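PDB 6XHH: JSC1_58120g3 from [Leptolyngbya] sp. JSC-1, which binds a bilin chromophore in a GAF domain and probably serves as a far-red light sensor of the cyanobacteriochrome family. Local coordinates for residues A[45-50]-A[80-85]; A[20-25]-A[139-144]; A[66-71]-A[122-127]. All coordinates share one frame; numbering follows the deposited sequence.

How the contacts relate
All three contacts belong to one GAF domain and reach its antiparallel sheet, and each has at least one residue touching the mesobiliverdin. Contact 1 holds one propionate; in contact 3 Trp68 lies between Phe124 and the D ring of the tetrapyrrole, and Trp68 and Asp70 hydrogen-bond it; contact 2 joins the sheet to helix 18-33, with Leu143 alone of its residues meeting the bilin. Contacts 1 and 2, with centres 13 Å apart, pack together directly, Phe81 CG lying 3.6 Å from Leu143 CD2. Contacts 1 and 3 are joined through neighbouring strands, where Trp68 N lies 2.9 Å from Gly49 O. Contacts 2 and 3 do not touch; their nearest atoms are about 7 Å apart.

Contact 1 (A[45-50]-A[80-85]); sequences EDYFGD and RFQQNQ. With M1V (mesobiliverdin IX(alpha)), chain C.
Tyr47 and Gln82 form a small polar contact at the domain surface, between the turn leading into strand 49-56 and the loop that follows helix 71-75. The two side chains cross at about a right angle, with the amide turned steeply against the phenol ring. Gln82 NE2 approaches Tyr47 OH to 3.0 Å, but the N-H points well off the oxygen, at 130°, and the hydrogen bond is weak. The same nitrogen has its stronger partner in the backbone O of Gln77, so the tyrosine hydroxyl takes only a secondary share of the amide. Gln82 brings its amide to the hydroxyl by bending at chi2 (-73°). Tyr47 also meets Phe43 edge-to-face, and both it and Gln82 rest on Leu140 of strand 139-148.

Next to this contact, the segment 80-85 helps build the bilin pocket of the GAF domain, in the manner of the phytochrome superfamily, where a propionate is commonly gripped by arginine. Arg80 holds the two oxygens of one propionate separately. Its backbone N reaches M1V O1C at 2.9 Å in a nearly straight bond. Its side-chain NE reaches M1V O2C at 2.8 Å. With CG lodged between the backbone N and the carbonyl carbon (chi1 67°), the side chain passes alongside the carboxylate. A salt bridge from NH2 to Glu96 and a bond from NH1 to the carbonyl of Pro86 help fix the guanidinium's rotation. Phe81 turns the edge of its ring to the chromophore, CE2 lying 3.4 Å from M1V CMC, while one ring face is covered by Arg80 CG, 4.2 Å above its centre. In segment 45-50, Asp46 OD1 accepts from Phe48 N in an Asx turn just ahead of strand 49-56.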
# COMPACT_ATOMS: atom_id res chain seq x y z
N GLU A 45 4.76 2.87 17.03
CA GLU A 45 5.57 4.04 17.30
C GLU A 45 7.00 3.89 16.79
O GLU A 45 7.68 4.90 16.57
CB GLU A 45 5.57 4.34 18.80
CG GLU A 45 5.86 3.14 19.70
CD GLU A 45 7.33 2.74 19.69
OE1 GLU A 45 8.18 3.65 19.58
OE2 GLU A 45 7.64 1.53 19.79
N ASP A 46 7.48 2.66 16.63
CA ASP A 46 8.84 2.43 16.14
C ASP A 46 8.90 2.11 14.66
O ASP A 46 9.96 1.73 14.15
CB ASP A 46 9.52 1.31 16.95
CG ASP A 46 8.74 0.00 16.95
OD1 ASP A 46 7.68 -0.08 16.29
OD2 ASP A 46 9.19 -0.97 17.62
N TYR A 47 7.78 2.27 13.95
CA TYR A 47 7.65 2.02 12.52
C TYR A 47 7.83 0.55 12.16
O TYR A 47 7.99 0.23 10.99
CB TYR A 47 8.60 2.91 11.70
CG TYR A 47 8.18 4.37 11.85
CD1 TYR A 47 7.17 4.91 11.08
CD2 TYR A 47 8.78 5.18 12.81
CE1 TYR A 47 6.76 6.23 11.24
CE2 TYR A 47 8.39 6.51 12.97
CZ TYR A 47 7.39 7.03 12.19
OH TYR A 47 7.00 8.35 12.35
N PHE A 48 7.81 -0.35 13.15
CA PHE A 48 7.22 -1.65 12.92
C PHE A 48 5.72 -1.45 12.73
O PHE A 48 5.21 -0.33 12.76
CB PHE A 48 7.52 -2.59 14.09
CG PHE A 48 8.97 -2.94 14.24
CD1 PHE A 48 9.87 -2.80 13.19
CD2 PHE A 48 9.44 -3.45 15.45
CE1 PHE A 48 11.20 -3.17 13.34
CE2 PHE A 48 10.77 -3.80 15.61
CZ PHE A 48 11.65 -3.66 14.56
N GLY A 49 4.97 -2.53 12.51
CA GLY A 49 3.56 -2.31 12.22
C GLY A 49 2.80 -3.61 12.06
O GLY A 49 3.37 -4.70 12.08
N ASP A 50 1.48 -3.46 11.92
CA ASP A 50 0.55 -4.57 11.92
C ASP A 50 -0.49 -4.42 10.83
O ASP A 50 -0.91 -3.30 10.50
CB ASP A 50 -0.15 -4.69 13.29
CG ASP A 50 0.85 -4.77 14.43
OD1 ASP A 50 1.28 -5.89 14.73
OD2 ASP A 50 1.22 -3.71 14.99
N ARG A 80 11.27 6.16 2.94
CA ARG A 80 10.81 7.11 1.94
C ARG A 80 9.39 7.58 2.17
O ARG A 80 8.99 8.60 1.60
CB ARG A 80 10.90 6.48 0.55
CG ARG A 80 9.92 5.31 0.35
CD ARG A 80 9.90 4.79 -1.08
NE ARG A 80 11.19 4.22 -1.49
CZ ARG A 80 11.56 4.05 -2.75
NH1 ARG A 80 10.76 4.40 -3.75
NH2 ARG A 80 12.75 3.54 -3.03
N PHE A 81 8.62 6.87 3.00
CA PHE A 81 7.22 7.24 3.16
C PHE A 81 7.06 8.54 3.94
O PHE A 81 6.02 9.21 3.81
CB PHE A 81 6.45 6.08 3.81
CG PHE A 81 6.45 4.85 2.97
CD1 PHE A 81 5.77 4.83 1.76
CD2 PHE A 81 7.18 3.72 3.34
CE1 PHE A 81 5.80 3.71 0.94
CE2 PHE A 81 7.20 2.59 2.53
CZ PHE A 81 6.51 2.59 1.33
N GLN A 82 8.10 8.95 4.68
CA GLN A 82 8.04 10.25 5.34
C GLN A 82 8.00 11.39 4.34
O GLN A 82 7.46 12.46 4.63
CB GLN A 82 9.22 10.43 6.30
CG GLN A 82 9.19 9.52 7.54
CD GLN A 82 8.14 9.92 8.58
OE1 GLN A 82 7.40 10.89 8.39
NE2 GLN A 82 8.11 9.19 9.69
N GLN A 83 8.54 11.16 3.14
CA GLN A 83 8.48 12.12 2.04
C GLN A 83 7.34 11.82 1.08
O GLN A 83 7.28 12.39 -0.01
CB GLN A 83 9.82 12.14 1.29
CG GLN A 83 10.94 12.83 2.05
CD GLN A 83 11.40 12.06 3.26
OE1 GLN A 83 11.75 10.88 3.17
NE2 GLN A 83 11.42 12.73 4.41
N ASN A 84 6.43 10.92 1.46
CA ASN A 84 5.32 10.48 0.60
C ASN A 84 5.80 10.01 -0.77
O ASN A 84 5.17 10.28 -1.80
CB ASN A 84 4.26 11.57 0.44
CG ASN A 84 2.96 11.02 -0.09
OD1 ASN A 84 2.74 9.80 -0.04
ND2 ASN A 84 2.10 11.89 -0.62
N GLN A 85 6.90 9.27 -0.78
CA GLN A 85 7.30 8.59 -2.00
C GLN A 85 6.72 7.17 -2.02
O GLN A 85 6.69 6.50 -0.98
CB GLN A 85 8.82 8.54 -2.11
CG GLN A 85 9.45 9.92 -2.30
CD GLN A 85 10.78 9.85 -3.03
OE1 GLN A 85 10.91 9.15 -4.04
NE2 GLN A 85 11.77 10.58 -2.52
OA M1V C . 11.59 -7.51 7.04
C1A M1V C . 12.72 -7.20 6.70
NA M1V C . 13.01 -6.16 5.91
C2A M1V C . 13.91 -7.86 7.09
CMA M1V C . 13.99 -9.07 7.99
C3A M1V C . 14.98 -7.20 6.50
CAA M1V C . 16.42 -7.53 6.61
CBA M1V C . 17.23 -6.41 7.25
C4A M1V C . 14.39 -6.09 5.72
CHA M1V C . 15.12 -5.18 5.00
C1B M1V C . 14.69 -4.04 4.19
C2B M1V C . 15.62 -3.25 3.46
CMB M1V C . 17.11 -3.49 3.39
C3B M1V C . 14.92 -2.27 2.82
CAB M1V C . 15.50 -1.20 1.92
CBB M1V C . 15.14 -1.50 0.45
CGB M1V C . 15.88 -2.73 -0.03
O2B M1V C . 17.13 -2.69 -0.17
O1B M1V C . 15.28 -3.79 -0.30
NB M1V C . 13.46 -3.52 4.00
C4B M1V C . 13.55 -2.45 3.18
CHB M1V C . 12.55 -1.60 2.71
C1C M1V C . 11.15 -1.68 2.74
C2C M1V C . 10.33 -0.88 1.94
CAC M1V C . 10.83 0.21 1.01
CBC M1V C . 11.05 1.42 1.95
CGC M1V C . 11.96 2.51 1.41
O2C M1V C . 12.45 2.43 0.26
O1C M1V C . 12.25 3.52 2.12
C3C M1V C . 9.01 -1.22 2.23
CMC M1V C . 7.80 -0.60 1.59
NC M1V C . 10.35 -2.51 3.50
C4C M1V C . 9.04 -2.25 3.19
CHC M1V C . 8.01 -2.96 3.87
C1D M1V C . 6.66 -3.02 3.63
C2D M1V C . 5.64 -3.03 4.63
CMD M1V C . 5.87 -2.92 6.12
ND M1V C . 6.04 -3.16 2.40
C4D M1V C . 4.71 -3.22 2.59
OD M1V C . 3.90 -3.34 1.67
C3D M1V C . 4.44 -3.13 3.99
CAD M1V C . 3.09 -3.14 4.65
CBD M1V C . 2.54 -4.54 4.66

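Contact 2 (A[20-25]-A[139-144]). With M1V (mesobiliverdin IX(alpha)), chain C.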
# COMPACT_ATOMS: atom_id res chain seq x y z
N SER A 20 -15.60 0.09 8.65
CA SER A 20 -16.27 -0.09 7.37
C SER A 20 -15.53 0.63 6.25
O SER A 20 -15.45 0.13 5.13
CB SER A 20 -17.72 0.40 7.46
OG SER A 20 -18.48 -0.43 8.33
N ILE A 21 -15.01 1.83 6.54
CA ILE A 21 -14.24 2.59 5.55
C ILE A 21 -13.02 1.79 5.10
O ILE A 21 -12.74 1.68 3.90
CB ILE A 21 -13.83 3.95 6.12
CG1 ILE A 21 -15.08 4.82 6.33
CG2 ILE A 21 -12.83 4.65 5.21
CD1 ILE A 21 -14.79 6.22 6.82
N PHE A 22 -12.29 1.22 6.06
CA PHE A 22 -11.12 0.40 5.74
C PHE A 22 -11.50 -0.79 4.87
O PHE A 22 -10.84 -1.09 3.88
CB PHE A 22 -10.44 -0.08 7.01
CG PHE A 22 -9.61 0.96 7.69
CD1 PHE A 22 -9.66 2.29 7.30
CD2 PHE A 22 -8.77 0.60 8.74
CE1 PHE A 22 -8.88 3.24 7.94
CE2 PHE A 22 -7.98 1.54 9.36
CZ PHE A 22 -8.05 2.86 8.98
N SER A 23 -12.56 -1.51 5.26
CA SER A 23 -12.93 -2.71 4.52
C SER A 23 -13.40 -2.38 3.12
O SER A 23 -13.00 -3.02 2.14
CB SER A 23 -14.02 -3.47 5.28
OG SER A 23 -13.50 -4.03 6.48
N THR A 24 -14.26 -1.37 3.00
CA THR A 24 -14.71 -0.93 1.68
C THR A 24 -13.54 -0.48 0.81
O THR A 24 -13.50 -0.78 -0.39
CB THR A 24 -15.71 0.22 1.85
OG1 THR A 24 -16.82 -0.25 2.61
CG2 THR A 24 -16.19 0.72 0.51
N THR A 25 -12.58 0.24 1.40
CA THR A 25 -11.43 0.72 0.64
C THR A 25 -10.62 -0.44 0.08
O THR A 25 -10.33 -0.48 -1.13
CB THR A 25 -10.57 1.62 1.52
OG1 THR A 25 -11.34 2.76 1.92
CG2 THR A 25 -9.36 2.09 0.75
N LYS A 139 1.14 13.52 9.68
CA LYS A 139 1.73 12.42 10.44
C LYS A 139 1.64 11.12 9.63
O LYS A 139 0.54 10.73 9.21
CB LYS A 139 1.03 12.26 11.79
CG LYS A 139 1.41 10.98 12.53
CD LYS A 139 0.17 10.23 13.00
CE LYS A 139 0.52 8.89 13.61
NZ LYS A 139 1.28 9.04 14.89
N LEU A 140 2.78 10.46 9.42
CA LEU A 140 2.81 9.18 8.73
C LEU A 140 2.17 8.11 9.63
O LEU A 140 2.71 7.78 10.68
CB LEU A 140 4.24 8.81 8.37
CG LEU A 140 4.46 7.49 7.63
CD1 LEU A 140 3.67 7.47 6.34
CD2 LEU A 140 5.96 7.21 7.35
N TRP A 141 1.02 7.59 9.21
CA TRP A 141 0.19 6.71 10.01
C TRP A 141 0.37 5.24 9.66
O TRP A 141 0.36 4.37 10.55
CB TRP A 141 -1.28 7.11 9.84
CG TRP A 141 -2.28 6.28 10.60
CD1 TRP A 141 -2.82 6.57 11.83
CD2 TRP A 141 -2.84 5.02 10.20
NE1 TRP A 141 -3.71 5.58 12.19
CE2 TRP A 141 -3.73 4.62 11.22
CE3 TRP A 141 -2.70 4.21 9.06
CZ2 TRP A 141 -4.46 3.42 11.14
CZ3 TRP A 141 -3.43 3.03 8.99
CH2 TRP A 141 -4.30 2.65 10.02
N GLY A 142 0.53 4.94 8.38
CA GLY A 142 0.60 3.55 7.95
C GLY A 142 0.83 3.47 6.47
O GLY A 142 1.27 4.44 5.84
N LEU A 143 0.52 2.30 5.91
CA LEU A 143 0.74 2.02 4.50
C LEU A 143 -0.48 1.36 3.89
O LEU A 143 -1.11 0.50 4.52
CB LEU A 143 1.97 1.10 4.30
CG LEU A 143 3.29 1.57 4.92
CD1 LEU A 143 4.34 0.46 4.87
CD2 LEU A 143 3.78 2.80 4.21
N LEU A 144 -0.77 1.73 2.65
CA LEU A 144 -1.75 1.05 1.80
C LEU A 144 -0.97 0.30 0.72
O LEU A 144 -0.19 0.92 -0.02
CB LEU A 144 -2.72 2.05 1.17
CG LEU A 144 -3.68 1.57 0.08
CD1 LEU A 144 -4.71 0.60 0.62
CD2 LEU A 144 -4.39 2.75 -0.57
OA M1V C . 11.59 -7.51 7.04
C1A M1V C . 12.72 -7.20 6.70
NA M1V C . 13.01 -6.16 5.91
C2A M1V C . 13.91 -7.86 7.09
CMA M1V C . 13.99 -9.07 7.99
C3A M1V C . 14.98 -7.20 6.50
CAA M1V C . 16.42 -7.53 6.61
CBA M1V C . 17.23 -6.41 7.25
C4A M1V C . 14.39 -6.09 5.72
CHA M1V C . 15.12 -5.18 5.00
C1B M1V C . 14.69 -4.04 4.19
C2B M1V C . 15.62 -3.25 3.46
CMB M1V C . 17.11 -3.49 3.39
C3B M1V C . 14.92 -2.27 2.82
CAB M1V C . 15.50 -1.20 1.92
CBB M1V C . 15.14 -1.50 0.45
CGB M1V C . 15.88 -2.73 -0.03
O2B M1V C . 17.13 -2.69 -0.17
O1B M1V C . 15.28 -3.79 -0.30
NB M1V C . 13.46 -3.52 4.00
C4B M1V C . 13.55 -2.45 3.18
CHB M1V C . 12.55 -1.60 2.71
C1C M1V C . 11.15 -1.68 2.74
C2C M1V C . 10.33 -0.88 1.94
CAC M1V C . 10.83 0.21 1.01
CBC M1V C . 11.05 1.42 1.95
CGC M1V C . 11.96 2.51 1.41
O2C M1V C . 12.45 2.43 0.26
O1C M1V C . 12.25 3.52 2.12
C3C M1V C . 9.01 -1.22 2.23
CMC M1V C . 7.80 -0.60 1.59
NC M1V C . 10.35 -2.51 3.50
C4C M1V C . 9.04 -2.25 3.19
CHC M1V C . 8.01 -2.96 3.87
C1D M1V C . 6.66 -3.02 3.63
C2D M1V C . 5.64 -3.03 4.63
CMD M1V C . 5.87 -2.92 6.12
ND M1V C . 6.04 -3.16 2.40
C4D M1V C . 4.71 -3.22 2.59
OD M1V C . 3.90 -3.34 1.67
C3D M1V C . 4.44 -3.13 3.99
CAD M1V C . 3.09 -3.14 4.65
CBD M1V C . 2.54 -4.54 4.66
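Phe22 of helix 18-33 and Trp141 of strand 139-148 meet in a buried aromatic contact between the helix and the sheet. The side chains come from opposite directions, and Trp141 CH2, the far corner of the indole, sits equally close to CZ and CE2 of Phe22, 3.9 Å from CZ. The planes stand 70° apart with centroids 5.9 Å from each other, an oblique pair. Trp141 extends its indole toward the helix with CG anti to the backbone N (chi1 180°).

Apolar packing continues around the pair: Phe22 also touches Leu170 and Ile40, and Trp141 touches Ile174 of helix 157-178. On the other side of the strand, Leu143 CD1 packs 3.7 Å from M1V C3D.

No hydrogen bond links the two segments. In the helix, Thr25 OG1 donates to Ile21 O at 2.7 Å, from the face of that carbonyl opposite to Thr25 N. The strand bonds to its neighbour instead, with a classic beta bulge at Trp141 and Gly142 opposite Ile134 of strand 128-136.

Between these two segments the helix thus rests on the sheet through apolar and aromatic packing, which implies little directional constraint.

Contact 3 (A[66-71]-A[122-127]). With M1V (mesobiliverdin IX(alpha)), chain C.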
# COMPACT_ATOMS: atom_id res chain seq x y z
N SER A 66 -1.42 -10.21 11.97
CA SER A 66 0.01 -10.43 11.91
C SER A 66 0.75 -9.10 11.83
O SER A 66 0.21 -8.09 11.40
CB SER A 66 0.36 -11.30 10.69
OG SER A 66 -0.12 -12.63 10.86
N GLY A 67 2.01 -9.13 12.25
CA GLY A 67 2.85 -7.96 12.13
C GLY A 67 3.97 -8.14 11.13
O GLY A 67 4.35 -9.26 10.77
N TRP A 68 4.52 -7.02 10.67
CA TRP A 68 5.76 -7.00 9.91
C TRP A 68 6.67 -6.00 10.60
O TRP A 68 6.37 -4.80 10.63
CB TRP A 68 5.51 -6.63 8.45
CG TRP A 68 6.69 -6.63 7.54
CD1 TRP A 68 8.01 -6.71 7.87
CD2 TRP A 68 6.64 -6.56 6.11
NE1 TRP A 68 8.80 -6.69 6.73
CE2 TRP A 68 7.97 -6.59 5.64
CE3 TRP A 68 5.60 -6.47 5.19
CZ2 TRP A 68 8.27 -6.54 4.27
CZ3 TRP A 68 5.90 -6.41 3.85
CH2 TRP A 68 7.21 -6.44 3.40
N GLU A 69 7.76 -6.49 11.19
CA GLU A 69 8.73 -5.65 11.89
C GLU A 69 9.92 -5.45 10.96
O GLU A 69 10.93 -6.15 11.01
CB GLU A 69 9.14 -6.28 13.23
CG GLU A 69 7.95 -6.56 14.14
CD GLU A 69 8.33 -7.17 15.47
OE1 GLU A 69 9.43 -7.76 15.56
OE2 GLU A 69 7.52 -7.08 16.41
N ASP A 70 9.80 -4.44 10.09
CA ASP A 70 10.83 -4.22 9.09
C ASP A 70 11.98 -3.43 9.69
O ASP A 70 11.79 -2.28 10.08
CB ASP A 70 10.27 -3.48 7.88
CG ASP A 70 11.29 -3.41 6.75
OD1 ASP A 70 12.30 -2.71 6.92
OD2 ASP A 70 11.05 -4.04 5.70
N PRO A 71 13.18 -4.01 9.77
CA PRO A 71 14.29 -3.31 10.43
C PRO A 71 14.72 -2.05 9.72
O PRO A 71 15.18 -1.10 10.37
CB PRO A 71 15.43 -4.35 10.42
CG PRO A 71 14.79 -5.65 10.15
CD PRO A 71 13.58 -5.35 9.31
N GLU A 122 8.15 -12.75 0.51
CA GLU A 122 7.78 -14.15 0.34
C GLU A 122 7.01 -14.68 1.54
O GLU A 122 6.06 -15.46 1.39
CB GLU A 122 9.03 -15.00 0.07
CG GLU A 122 9.59 -14.88 -1.34
CD GLU A 122 10.98 -15.45 -1.45
OE1 GLU A 122 11.61 -15.64 -0.38
OE2 GLU A 122 11.45 -15.70 -2.58
N SER A 123 7.40 -14.27 2.76
CA SER A 123 6.69 -14.76 3.94
C SER A 123 5.25 -14.28 3.99
O SER A 123 4.43 -14.91 4.68
CB SER A 123 7.42 -14.35 5.22
OG SER A 123 7.04 -13.05 5.66
N PHE A 124 4.92 -13.20 3.28
CA PHE A 124 3.55 -12.72 3.19
C PHE A 124 2.89 -13.11 1.88
O PHE A 124 1.79 -12.63 1.58
CB PHE A 124 3.54 -11.20 3.40
CG PHE A 124 3.95 -10.79 4.79
CD1 PHE A 124 3.21 -11.20 5.89
CD2 PHE A 124 5.09 -10.03 5.00
CE1 PHE A 124 3.60 -10.85 7.17
CE2 PHE A 124 5.48 -9.68 6.28
CZ PHE A 124 4.73 -10.08 7.36
N GLU A 125 3.54 -13.99 1.10
CA GLU A 125 3.03 -14.55 -0.15
C GLU A 125 2.96 -13.52 -1.28
O GLU A 125 2.17 -13.67 -2.21
CB GLU A 125 1.65 -15.19 0.04
CG GLU A 125 1.59 -16.10 1.23
CD GLU A 125 0.34 -16.93 1.21
OE1 GLU A 125 0.43 -18.13 0.90
OE2 GLU A 125 -0.74 -16.37 1.48
N VAL A 126 3.82 -12.50 -1.24
CA VAL A 126 3.78 -11.39 -2.19
C VAL A 126 4.77 -11.66 -3.32
O VAL A 126 5.91 -12.04 -3.06
CB VAL A 126 4.10 -10.06 -1.48
CG1 VAL A 126 4.20 -8.90 -2.49
CG2 VAL A 126 3.06 -9.73 -0.40
N LYS A 127 4.35 -11.44 -4.58
CA LYS A 127 5.26 -11.47 -5.73
C LYS A 127 5.39 -10.13 -6.44
O LYS A 127 6.24 -9.99 -7.33
CB LYS A 127 4.81 -12.53 -6.75
CG LYS A 127 5.18 -13.95 -6.34
CD LYS A 127 4.89 -14.92 -7.49
CE LYS A 127 5.24 -16.34 -7.09
NZ LYS A 127 4.53 -16.73 -5.85
OA M1V C . 11.59 -7.51 7.04
C1A M1V C . 12.72 -7.20 6.70
NA M1V C . 13.01 -6.16 5.91
C2A M1V C . 13.91 -7.86 7.09
CMA M1V C . 13.99 -9.07 7.99
C3A M1V C . 14.98 -7.20 6.50
CAA M1V C . 16.42 -7.53 6.61
CBA M1V C . 17.23 -6.41 7.25
C4A M1V C . 14.39 -6.09 5.72
CHA M1V C . 15.12 -5.18 5.00
C1B M1V C . 14.69 -4.04 4.19
C2B M1V C . 15.62 -3.25 3.46
CMB M1V C . 17.11 -3.49 3.39
C3B M1V C . 14.92 -2.27 2.82
CAB M1V C . 15.50 -1.20 1.92
CBB M1V C . 15.14 -1.50 0.45
CGB M1V C . 15.88 -2.73 -0.03
O2B M1V C . 17.13 -2.69 -0.17
O1B M1V C . 15.28 -3.79 -0.30
NB M1V C . 13.46 -3.52 4.00
C4B M1V C . 13.55 -2.45 3.18
CHB M1V C . 12.55 -1.60 2.71
C1C M1V C . 11.15 -1.68 2.74
C2C M1V C . 10.33 -0.88 1.94
CAC M1V C . 10.83 0.21 1.01
CBC M1V C . 11.05 1.42 1.95
CGC M1V C . 11.96 2.51 1.41
O2C M1V C . 12.45 2.43 0.26
O1C M1V C . 12.25 3.52 2.12
C3C M1V C . 9.01 -1.22 2.23
CMC M1V C . 7.80 -0.60 1.59
NC M1V C . 10.35 -2.51 3.50
C4C M1V C . 9.04 -2.25 3.19
CHC M1V C . 8.01 -2.96 3.87
C1D M1V C . 6.66 -3.02 3.63
C2D M1V C . 5.64 -3.03 4.63
CMD M1V C . 5.87 -2.92 6.12
ND M1V C . 6.04 -3.16 2.40
C4D M1V C . 4.71 -3.22 2.59
OD M1V C . 3.90 -3.34 1.67
C3D M1V C . 4.44 -3.13 3.99
CAD M1V C . 3.09 -3.14 4.65
CBD M1V C . 2.54 -4.54 4.66
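Trp68 and Phe124 pack obliquely, with ring planes 36° apart and centroids 4.9 Å from each other. Phe124 CE2 lies over one face of the indole, 3.3 Å from Trp68 CD2. At its edge the phenyl ring meets a backbone carbonyl, CZ coming 3.5 Å from Gly67 O in the plane of the ring. The opposite indole face carries the bilin: Trp68 CH2 is 3.5 Å from M1V C1D, and the methyl CMD also lies over this side. The tryptophan is therefore a slab between phenylalanine and chromophore, reaching in with CG anti to the backbone N (chi1 -177°). Its NE1 donates to the carbonyl M1V OA at 2.9 Å (156°), fixing the indole's rotation and tying it to the other end of the bilin. A leucine here would probably leave M1V OA without this donor and open a gap between Phe124 and the D ring.

Asp70 puts one carboxylate oxygen among the pyrrole nitrogens. OD2 accepts from M1V NA at 2.9 Å and M1V NB at 3.0 Å; a negative charge on Asp70, if present, would probably favour protonated ring nitrogens. Pro71 CD packs 3.3 Å from M1V C1A.

Further out, Asp70 occupies the N-cap position of helix 71-75, its OD1 accepting from Leu73 N, so one side chain both caps the helix and holds the bilin. Phe124 follows helix 115-123, which a Schellman motif ends at Glu125, and its ring meets Phe51 edge-to-face. Backbone bonding of Trp68 to Gly49 anchors the short strand 67-68 at the sheet edge. An aspartate oxygen set among the ring nitrogens is a hallmark of cyanobacteriochrome GAF domains; tryptophan cover of the D ring recalls that in some of them.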